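Local coordinates for protein 1-carboxybiuret hydrolase subunit AtzE (Pseudomonas sp., PDB 6C62) that hydrolyses 1-carboxybiuret to urea-1,3-dicarboxylate and ammonia, a step in the bacterial degradation of the herbicide atrazine, at residues V289-A294 with Q402-A407. Sequence-based numbering, arbitrary orientation.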
ATOM      1  N   VAL A 289      -6.918  10.841  28.940  1.00 19.63           N
ATOM      2  CA  VAL A 289      -6.079  11.100  27.780  1.00 19.58           C
ATOM      3  C   VAL A 289      -7.000  11.058  26.520  1.00 19.27           C
ATOM      4  O   VAL A 289      -7.865  10.181  26.406  1.00 17.76           O
ATOM      5  CB  VAL A 289      -5.050   9.966  27.631  1.00 21.37           C
ATOM      6  CG1 VAL A 289      -4.205  10.118  26.387  1.00 23.86           C
ATOM      7  CG2 VAL A 289      -4.187   9.890  28.831  1.00 23.06           C
ATOM      8  N   MET A 290      -6.809  11.989  25.579  1.00 18.02           N
ATOM      9  CA  MET A 290      -7.546  11.940  24.308  1.00 19.02           C
ATOM     10  C   MET A 290      -6.731  11.168  23.264  1.00 17.20           C
ATOM     11  O   MET A 290      -5.582  11.435  23.053  1.00 18.27           O
ATOM     12  CB  MET A 290      -7.918  13.337  23.816  1.00 21.59           C
ATOM     13  CG  MET A 290      -8.743  14.075  24.902  1.00 25.15           C
ATOM     14  SD  MET A 290     -10.313  13.216  25.365  1.00 30.57           S
ATOM     15  CE  MET A 290     -11.295  13.992  24.076  1.00 40.09           C
ATOM     16  N   TRP A 291      -7.364  10.197  22.640  1.00 14.79           N
ATOM     17  CA  TRP A 291      -6.778   9.460  21.518  1.00 14.94           C
ATOM     18  C   TRP A 291      -6.932  10.376  20.299  1.00 17.52           C
ATOM     19  O   TRP A 291      -7.987  11.006  20.124  1.00 18.69           O
ATOM     20  CB  TRP A 291      -7.543   8.162  21.343  1.00 15.00           C
ATOM     21  CG  TRP A 291      -7.020   7.223  20.286  1.00 13.40           C
ATOM     22  CD1 TRP A 291      -7.370   7.221  18.987  1.00 13.90           C
ATOM     23  CD2 TRP A 291      -6.149   6.128  20.464  1.00 12.60           C
ATOM     24  NE1 TRP A 291      -6.762   6.201  18.338  1.00 12.59           N
ATOM     25  CE2 TRP A 291      -5.987   5.519  19.219  1.00 11.73           C
ATOM     26  CE3 TRP A 291      -5.481   5.599  21.556  1.00 12.86           C
ATOM     27  CZ2 TRP A 291      -5.209   4.413  19.024  1.00 12.43           C
ATOM     28  CZ3 TRP A 291      -4.663   4.488  21.368  1.00 13.71           C
ATOM     29  CH2 TRP A 291      -4.532   3.897  20.105  1.00 12.74           C
ATOM     30  N   PRO A 292      -5.884  10.520  19.482  1.00 16.94           N
ATOM     31  CA  PRO A 292      -6.045  11.404  18.314  1.00 18.05           C
ATOM     32  C   PRO A 292      -7.083  10.912  17.249  1.00 16.98           C
ATOM     33  O   PRO A 292      -7.031   9.752  16.801  1.00 16.65           O
ATOM     34  CB  PRO A 292      -4.622  11.417  17.734  1.00 19.11           C
ATOM     35  CG  PRO A 292      -4.127  10.028  18.019  1.00 17.93           C
ATOM     36  CD  PRO A 292      -4.571   9.857  19.455  1.00 18.30           C
ATOM     37  N   ASP A 293      -7.997  11.779  16.863  1.00 16.59           N
ATOM     38  CA  ASP A 293      -8.885  11.562  15.736  1.00 16.13           C
ATOM     39  C   ASP A 293      -9.603  10.210  15.792  1.00 15.09           C
ATOM     40  O   ASP A 293      -9.693   9.514  14.775  1.00 13.48           O
ATOM     41  CB  ASP A 293      -8.092  11.611  14.411  1.00 19.19           C
ATOM     42  CG  ASP A 293      -7.469  12.976  14.124  1.00 22.80           C
ATOM     43  OD1 ASP A 293      -8.006  13.997  14.603  1.00 25.88           O
ATOM     44  OD2 ASP A 293      -6.436  13.023  13.408  1.00 25.80           O
ATOM     45  N   ALA A 294     -10.147   9.845  16.932  1.00 14.72           N
ATOM     46  CA  ALA A 294     -10.622   8.435  17.114  1.00 15.07           C
ATOM     47  C   ALA A 294     -11.794   8.121  16.192  1.00 14.93           C
ATOM     48  O   ALA A 294     -11.821   7.058  15.571  1.00 14.86           O
ATOM     49  CB  ALA A 294     -11.009   8.184  18.552  1.00 16.23           C
ATOM     50  N   GLN A 402     -12.458  -0.508  16.920  1.00 12.29           N
ATOM     51  CA  GLN A 402     -12.098  -0.193  15.548  1.00 12.80           C
ATOM     52  C   GLN A 402     -11.008   0.894  15.377  1.00 13.05           C
ATOM     53  O   GLN A 402     -10.127   0.726  14.558  1.00 12.72           O
ATOM     54  CB  GLN A 402     -13.368   0.114  14.724  1.00 13.36           C
ATOM     55  CG  GLN A 402     -13.126   0.139  13.221  1.00 14.76           C
ATOM     56  CD  GLN A 402     -14.356  -0.144  12.374  1.00 16.76           C
ATOM     57  OE1 GLN A 402     -15.474   0.006  12.849  1.00 18.50           O
ATOM     58  NE2 GLN A 402     -14.171  -0.661  11.157  1.00 17.01           N
ATOM     59  N   PRO A 403     -11.023   1.952  16.188  1.00 13.03           N
ATOM     60  CA  PRO A 403      -9.926   2.967  16.050  1.00 13.81           C
ATOM     61  C   PRO A 403      -8.540   2.412  16.415  1.00 13.94           C
ATOM     62  O   PRO A 403      -7.538   2.854  15.867  1.00 15.31           O
ATOM     63  CB  PRO A 403     -10.321   4.046  17.077  1.00 13.55           C
ATOM     64  CG  PRO A 403     -11.815   3.844  17.344  1.00 14.11           C
ATOM     65  CD  PRO A 403     -12.033   2.368  17.179  1.00 12.97           C
ATOM     66  N   VAL A 404      -8.482   1.443  17.299  1.00 13.85           N
ATOM     67  CA  VAL A 404      -7.213   0.973  17.863  1.00 14.37           C
ATOM     68  C   VAL A 404      -6.481  -0.032  16.961  1.00 14.75           C
ATOM     69  O   VAL A 404      -5.264   0.087  16.716  1.00 16.03           O
ATOM     70  CB  VAL A 404      -7.459   0.344  19.264  1.00 14.80           C
ATOM     71  CG1 VAL A 404      -6.151  -0.158  19.845  1.00 16.08           C
ATOM     72  CG2 VAL A 404      -8.162   1.352  20.192  1.00 14.43           C
ATOM     73  N   SER A 405      -7.210  -0.990  16.416  1.00 13.41           N
ATOM     74  CA  SER A 405      -6.650  -1.905  15.432  1.00 13.51           C
ATOM     75  C   SER A 405      -6.202  -1.211  14.128  1.00 12.60           C
ATOM     76  O   SER A 405      -5.337  -1.703  13.450  1.00 10.68           O
ATOM     77  CB  SER A 405      -7.636  -3.063  15.158  1.00 13.02           C
ATOM     78  OG  SER A 405      -8.923  -2.560  15.122  1.00 12.46           O
ATOM     79  N   PHE A 406      -6.756  -0.042  13.826  1.00 12.62           N
ATOM     80  CA  PHE A 406      -6.405   0.652  12.602  1.00 13.47           C
ATOM     81  C   PHE A 406      -4.940   1.168  12.634  1.00 13.30           C
ATOM     82  O   PHE A 406      -4.243   1.183  11.626  1.00 11.58           O
ATOM     83  CB  PHE A 406      -7.375   1.783  12.362  1.00 12.61           C
ATOM     84  CG  PHE A 406      -7.255   2.400  11.003  1.00 12.35           C
ATOM     85  CD1 PHE A 406      -7.306   1.592   9.857  1.00 12.72           C
ATOM     86  CD2 PHE A 406      -7.049   3.757  10.846  1.00 12.06           C
ATOM     87  CE1 PHE A 406      -7.128   2.144   8.584  1.00 12.02           C
ATOM     88  CE2 PHE A 406      -6.862   4.287   9.584  1.00 11.88           C
ATOM     89  CZ  PHE A 406      -6.964   3.511   8.463  1.00 11.75           C
ATOM     90  N   ALA A 407      -4.518   1.564  13.847  1.00 14.18           N
ATOM     91  CA  ALA A 407      -3.140   1.890  14.131  1.00 14.36           C
ATOM     92  C   ALA A 407      -2.281   0.660  14.376  1.00 14.29           C
ATOM     93  O   ALA A 407      -1.040   0.767  14.372  1.00 15.81           O
ATOM     94  CB  ALA A 407      -3.047   2.827  15.307  1.00 15.11           C
TER
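The benzo side of the Trp291 indole meets the backbone of the helix 402-407 obliquely, CZ2 lying 4.1 Å from CA of Val404 and 4.2 Å from the carbonyl O of Pro403. At the far rim CH2 approaches CG1 of Val404 at 4.4 Å, a loose apolar touch. Beside it the pyrrolidine of Pro403 faces the first turn of helix 294-312: its CB and CG both lie 3.7 Å from the carbonyl O of Ala294, and the two CB atoms of Pro403 and Ala294 are 4.4 Å apart. No hydrogen bond crosses directly. Within the amidase fold, segment 289-294 runs from the end of strand 288-289, outermost in the central mixed sheet within this chain, through a short loop into helix 294-312, so the contact joins this region to a short helix preceding strand 411-416. With CB directed at helix 402-407 and CG anti to the backbone N (chi1 -176°), the Trp291 indole extends to that helix; CD of Pro292 lies 3.7 Å above one indole face, displaced toward the rim. Tyr353 of helix 340-360 ties both sides together, its OH hydrogen-bonding to Trp291 NE1 and Pro403 O, which satisfies these buried polar atoms. Trp263 and Phe264 pack against both Ala294 and Pro403, while Val357 and Phe361 touch Trp291.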